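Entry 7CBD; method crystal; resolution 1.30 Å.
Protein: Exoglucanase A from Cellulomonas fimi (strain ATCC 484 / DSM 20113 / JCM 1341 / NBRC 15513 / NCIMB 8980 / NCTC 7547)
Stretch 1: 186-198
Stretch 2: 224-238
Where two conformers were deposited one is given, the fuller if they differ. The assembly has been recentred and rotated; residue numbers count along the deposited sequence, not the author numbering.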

# COMPACT_ATOMS: atom_id res chain seq x y z
N ASN A 186 -16.75 -14.07 -5.57
CA ASN A 186 -16.80 -12.64 -5.32
C ASN A 186 -15.52 -12.10 -4.70
O ASN A 186 -15.51 -10.96 -4.22
CB ASN A 186 -18.03 -12.27 -4.47
CG ASN A 186 -18.10 -13.06 -3.17
OD1 ASN A 186 -17.64 -14.20 -3.08
ND2 ASN A 186 -18.70 -12.45 -2.15
N VAL A 187 -14.44 -12.89 -4.69
CA VAL A 187 -13.13 -12.43 -4.25
C VAL A 187 -12.28 -12.16 -5.48
O VAL A 187 -12.25 -12.97 -6.42
CB VAL A 187 -12.46 -13.44 -3.31
CG1 VAL A 187 -11.06 -12.97 -2.92
CG2 VAL A 187 -13.30 -13.64 -2.06
N TYR A 188 -11.58 -11.01 -5.47
CA TYR A 188 -10.75 -10.53 -6.56
C TYR A 188 -9.35 -10.34 -6.00
O TYR A 188 -9.16 -9.58 -5.06
CB TYR A 188 -11.31 -9.19 -7.08
CG TYR A 188 -12.69 -9.39 -7.69
CD1 TYR A 188 -12.84 -9.52 -9.07
CD2 TYR A 188 -13.83 -9.51 -6.90
CE1 TYR A 188 -14.08 -9.75 -9.64
CE2 TYR A 188 -15.09 -9.74 -7.46
CZ TYR A 188 -15.21 -9.86 -8.83
OH TYR A 188 -16.43 -10.10 -9.42
N ASN A 189 -8.38 -11.07 -6.56
CA ASN A 189 -7.04 -11.13 -6.00
C ASN A 189 -6.13 -10.14 -6.71
O ASN A 189 -5.92 -10.26 -7.93
CB ASN A 189 -6.47 -12.54 -6.15
CG ASN A 189 -7.18 -13.54 -5.29
OD1 ASN A 189 -7.67 -13.22 -4.21
ND2 ASN A 189 -7.26 -14.77 -5.76
N TYR A 190 -5.58 -9.20 -5.95
CA TYR A 190 -4.64 -8.22 -6.46
C TYR A 190 -3.28 -8.50 -5.83
O TYR A 190 -3.09 -8.29 -4.63
CB TYR A 190 -5.11 -6.80 -6.16
CG TYR A 190 -6.26 -6.36 -7.05
CD1 TYR A 190 -6.01 -5.68 -8.24
CD2 TYR A 190 -7.58 -6.64 -6.71
CE1 TYR A 190 -7.06 -5.29 -9.07
CE2 TYR A 190 -8.64 -6.26 -7.54
CZ TYR A 190 -8.36 -5.57 -8.72
OH TYR A 190 -9.39 -5.18 -9.54
N ILE A 191 -2.35 -9.00 -6.64
CA ILE A 191 -1.01 -9.34 -6.17
C ILE A 191 -0.21 -8.05 -5.97
O ILE A 191 -0.21 -7.16 -6.83
CB ILE A 191 -0.33 -10.29 -7.16
CG1 ILE A 191 -0.89 -11.72 -7.00
CG2 ILE A 191 1.19 -10.25 -7.02
CD1 ILE A 191 -0.28 -12.49 -5.83
N ASP A 192 0.48 -7.95 -4.84
CA ASP A 192 1.31 -6.77 -4.59
C ASP A 192 2.52 -6.76 -5.52
O ASP A 192 3.17 -7.79 -5.73
CB ASP A 192 1.79 -6.79 -3.15
CG ASP A 192 2.60 -5.58 -2.81
OD1 ASP A 192 1.96 -4.58 -2.42
OD2 ASP A 192 3.84 -5.61 -2.98
N ILE A 193 2.83 -5.58 -6.07
CA ILE A 193 3.97 -5.45 -6.97
C ILE A 193 4.96 -4.39 -6.50
O ILE A 193 5.65 -3.76 -7.31
CB ILE A 193 3.55 -5.25 -8.44
CG1 ILE A 193 2.72 -3.97 -8.62
CG2 ILE A 193 2.82 -6.47 -8.95
CD1 ILE A 193 2.70 -3.48 -10.05
N GLY A 194 5.09 -4.20 -5.19
CA GLY A 194 6.07 -3.23 -4.73
C GLY A 194 5.76 -1.85 -5.28
O GLY A 194 4.60 -1.45 -5.37
N HIS A 195 6.81 -1.12 -5.65
CA HIS A 195 6.66 0.23 -6.18
C HIS A 195 7.88 0.53 -7.04
O HIS A 195 8.85 -0.23 -7.06
CB HIS A 195 6.52 1.27 -5.06
CG HIS A 195 7.74 1.41 -4.21
ND1 HIS A 195 8.57 2.52 -4.26
CD2 HIS A 195 8.29 0.58 -3.29
CE1 HIS A 195 9.56 2.36 -3.41
NE2 HIS A 195 9.42 1.20 -2.80
N SER A 196 7.84 1.67 -7.73
CA SER A 196 8.90 1.96 -8.69
C SER A 196 10.26 2.15 -8.04
O SER A 196 11.28 1.88 -8.67
CB SER A 196 8.56 3.19 -9.54
OG SER A 196 8.28 4.33 -8.75
N GLY A 197 10.30 2.63 -6.79
CA GLY A 197 11.57 2.80 -6.12
C GLY A 197 12.23 1.51 -5.68
O GLY A 197 13.35 1.53 -5.17
N TRP A 198 11.55 0.38 -5.88
CA TRP A 198 12.09 -0.94 -5.60
C TRP A 198 12.32 -1.73 -6.88
O TRP A 198 13.39 -2.32 -7.07
CB TRP A 198 11.11 -1.68 -4.68
CG TRP A 198 11.52 -3.05 -4.20
CD1 TRP A 198 12.74 -3.67 -4.34
CD2 TRP A 198 10.68 -3.97 -3.49
NE1 TRP A 198 12.70 -4.91 -3.75
CE2 TRP A 198 11.45 -5.12 -3.22
CE3 TRP A 198 9.35 -3.93 -3.06
CZ2 TRP A 198 10.94 -6.21 -2.54
CZ3 TRP A 198 8.84 -5.01 -2.39
CH2 TRP A 198 9.63 -6.14 -2.14
N ALA A 224 -5.95 -17.20 -14.30
CA ALA A 224 -7.22 -16.70 -13.77
C ALA A 224 -7.18 -16.46 -12.26
O ALA A 224 -8.05 -15.76 -11.73
CB ALA A 224 -8.35 -17.67 -14.10
N SER A 225 -6.20 -17.03 -11.55
CA SER A 225 -6.13 -16.87 -10.10
C SER A 225 -5.85 -15.44 -9.69
O SER A 225 -6.16 -15.07 -8.55
CB SER A 225 -5.03 -17.75 -9.53
OG SER A 225 -5.31 -19.12 -9.77
N ILE A 226 -5.24 -14.64 -10.56
CA ILE A 226 -4.81 -13.29 -10.24
C ILE A 226 -5.60 -12.32 -11.10
O ILE A 226 -5.46 -12.30 -12.33
CB ILE A 226 -3.30 -13.12 -10.47
CG1 ILE A 226 -2.51 -14.06 -9.55
CG2 ILE A 226 -2.88 -11.69 -10.25
CD1 ILE A 226 -1.04 -14.19 -9.91
N ASP A 227 -6.42 -11.49 -10.45
CA ASP A 227 -7.25 -10.54 -11.18
C ASP A 227 -6.49 -9.28 -11.57
O ASP A 227 -6.81 -8.66 -12.59
CB ASP A 227 -8.46 -10.19 -10.34
CG ASP A 227 -9.38 -11.37 -10.15
OD1 ASP A 227 -10.11 -11.72 -11.11
OD2 ASP A 227 -9.34 -11.97 -9.06
N GLY A 228 -5.48 -8.91 -10.80
CA GLY A 228 -4.76 -7.68 -11.06
C GLY A 228 -3.61 -7.54 -10.10
O GLY A 228 -3.25 -8.47 -9.38
N PHE A 229 -3.03 -6.34 -10.09
CA PHE A 229 -1.82 -6.05 -9.35
C PHE A 229 -1.96 -4.69 -8.68
O PHE A 229 -2.62 -3.79 -9.20
CB PHE A 229 -0.61 -6.08 -10.29
CG PHE A 229 -0.42 -7.42 -10.94
CD1 PHE A 229 0.39 -8.37 -10.35
CD2 PHE A 229 -1.11 -7.75 -12.10
CE1 PHE A 229 0.54 -9.62 -10.92
CE2 PHE A 229 -0.97 -9.00 -12.67
CZ PHE A 229 -0.15 -9.93 -12.09
N VAL A 230 -1.33 -4.52 -7.51
CA VAL A 230 -1.42 -3.27 -6.76
C VAL A 230 -0.02 -2.79 -6.39
O VAL A 230 0.80 -3.56 -5.88
CB VAL A 230 -2.34 -3.40 -5.53
CG1 VAL A 230 -1.95 -4.56 -4.63
CG2 VAL A 230 -2.40 -2.09 -4.75
N SER A 231 0.25 -1.51 -6.66
CA SER A 231 1.54 -0.91 -6.36
C SER A 231 1.41 0.13 -5.25
O SER A 231 0.32 0.63 -4.94
CB SER A 231 2.18 -0.28 -7.60
OG SER A 231 1.73 1.05 -7.81
N ASP A 232 2.56 0.43 -4.64
CA ASP A 232 2.73 1.51 -3.67
C ASP A 232 2.07 1.20 -2.33
O ASP A 232 1.91 2.13 -1.52
CB ASP A 232 2.22 2.86 -4.20
CG ASP A 232 3.17 4.02 -3.95
OD1 ASP A 232 4.33 3.82 -3.54
OD2 ASP A 232 2.72 5.17 -4.21
N VAL A 233 1.68 -0.06 -2.05
CA VAL A 233 0.99 -0.26 -0.78
C VAL A 233 1.90 0.04 0.39
O VAL A 233 3.06 -0.39 0.47
CB VAL A 233 0.11 -1.52 -0.66
CG1 VAL A 233 -0.08 -2.31 -1.96
CG2 VAL A 233 0.40 -2.32 0.57
N ALA A 234 1.39 0.87 1.28
CA ALA A 234 2.08 1.35 2.47
C ALA A 234 3.34 2.14 2.14
O ALA A 234 4.14 2.39 3.04
CB ALA A 234 2.38 0.22 3.46
N ASN A 235 3.52 2.56 0.89
CA ASN A 235 4.66 3.36 0.49
C ASN A 235 4.20 4.76 0.12
O ASN A 235 3.02 5.11 0.29
CB ASN A 235 5.46 2.67 -0.63
CG ASN A 235 6.95 3.00 -0.57
OD1 ASN A 235 7.38 4.07 -1.03
ND2 ASN A 235 7.74 2.11 0.00
N THR A 236 5.14 5.57 -0.35
CA THR A 236 4.91 6.98 -0.58
C THR A 236 5.36 7.46 -1.95
O THR A 236 5.27 8.66 -2.23
CB THR A 236 5.58 7.84 0.51
OG1 THR A 236 6.99 7.59 0.51
CG2 THR A 236 5.01 7.51 1.88
N THR A 237 5.82 6.57 -2.82
CA THR A 237 6.30 7.01 -4.12
C THR A 237 5.18 7.74 -4.86
O THR A 237 4.05 7.24 -4.89
CB THR A 237 6.78 5.80 -4.91
OG1 THR A 237 7.84 5.18 -4.18
CG2 THR A 237 7.27 6.22 -6.28
N PRO A 238 5.43 8.93 -5.41
CA PRO A 238 4.32 9.74 -5.93
C PRO A 238 3.59 9.06 -7.08
O PRO A 238 4.14 8.26 -7.83
CB PRO A 238 4.99 11.03 -6.41
CG PRO A 238 6.44 10.75 -6.44
CD PRO A 238 6.71 9.66 -5.45
O HOH W 1 -10.06 -14.36 -8.04
O HOH W 2 3.05 -2.34 -3.22

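Two parallel strands, 187-192 and 228-231, form the middle of this contact. Of the residues that cover the most surface, His-195 lies beyond the C-terminal end of the first strand, Asp-227 just before the second strand, and Ile-191 within the first.

Ile-191 sits in the paired region, and its backbone reaches Gly-228 and Val-230, on either side of its bridge partner Phe-229. Ile-191 N donates to Gly-228 O (2.9 Å), and Ile-191 O accepts from Val-230 N (2.9 Å); the same oxygen lies 3.2 Å from Phe-229 CA in a CA-H...O contact. The ladder continues with Ile-193 N donating to Val-230 O at 2.9 Å. The Ile-191 side chain shares a face of the sheet with Phe-229, and a branched aliphatic residue suits this buried place: Ile-191 CB packs 3.8 Å from Phe-229 CD1, while Ile-191 CG1 lies 3.8 Å from Ile-226 CG2. Ile-193 CG2 comes still closer to Phe-229 CD1, at 3.4 Å. Tyr-190 occupies the other face, its ring lying over Gly-228 N. Glycine fits here because a CB on Gly-228 would stand 2.6 Å from Tyr-190 CE1, a clash.

Asp-227 precedes the second strand and uses its carboxylate as an acceptor for the neighbouring backbone. Asn-189 N donates to Asp-227 OD2 (2.8 Å), and Asn-189 O accepts in return from Asp-227 N (2.8 Å) and from Gly-228 N (3.2 Å). The amide of Asn-189 adds a side-chain link, Asn-189 ND2 donating to Ser-225 O at 3.0 Å with a nearly straight angle of 168°. An asparagine thus ties its strand to the approach to the partner strand through both backbone and side chain.

His-195, at the N-cap position of the helix that starts at Ser-196, covers the most surface. The CB of His-195 points toward the other stretch, and His-195 ND1 forms a 2.8 Å hydrogen bond with Thr-237 OG1, in which either atom could be the donor. Histidine suits the site because ND1 meets the Thr-237 hydroxyl while the flat ring leaves a face for Asn-235 ND2, which lies 3.4 Å from His-195 NE2 at an angle too poor for a hydrogen bond. Just before His-195, Gly-194 O accepts from Asp-232 N at 2.9 Å. Gly-194 has a positive phi, which favours glycine, and a CB there would lie 2.8 Å from Trp-198 CE3, a clash. Water 2 reinforces this end, donating to Gly-194 O (2.8 Å) and Asp-192 OD1 (2.6 Å) and accepting from Val-233 N (2.9 Å).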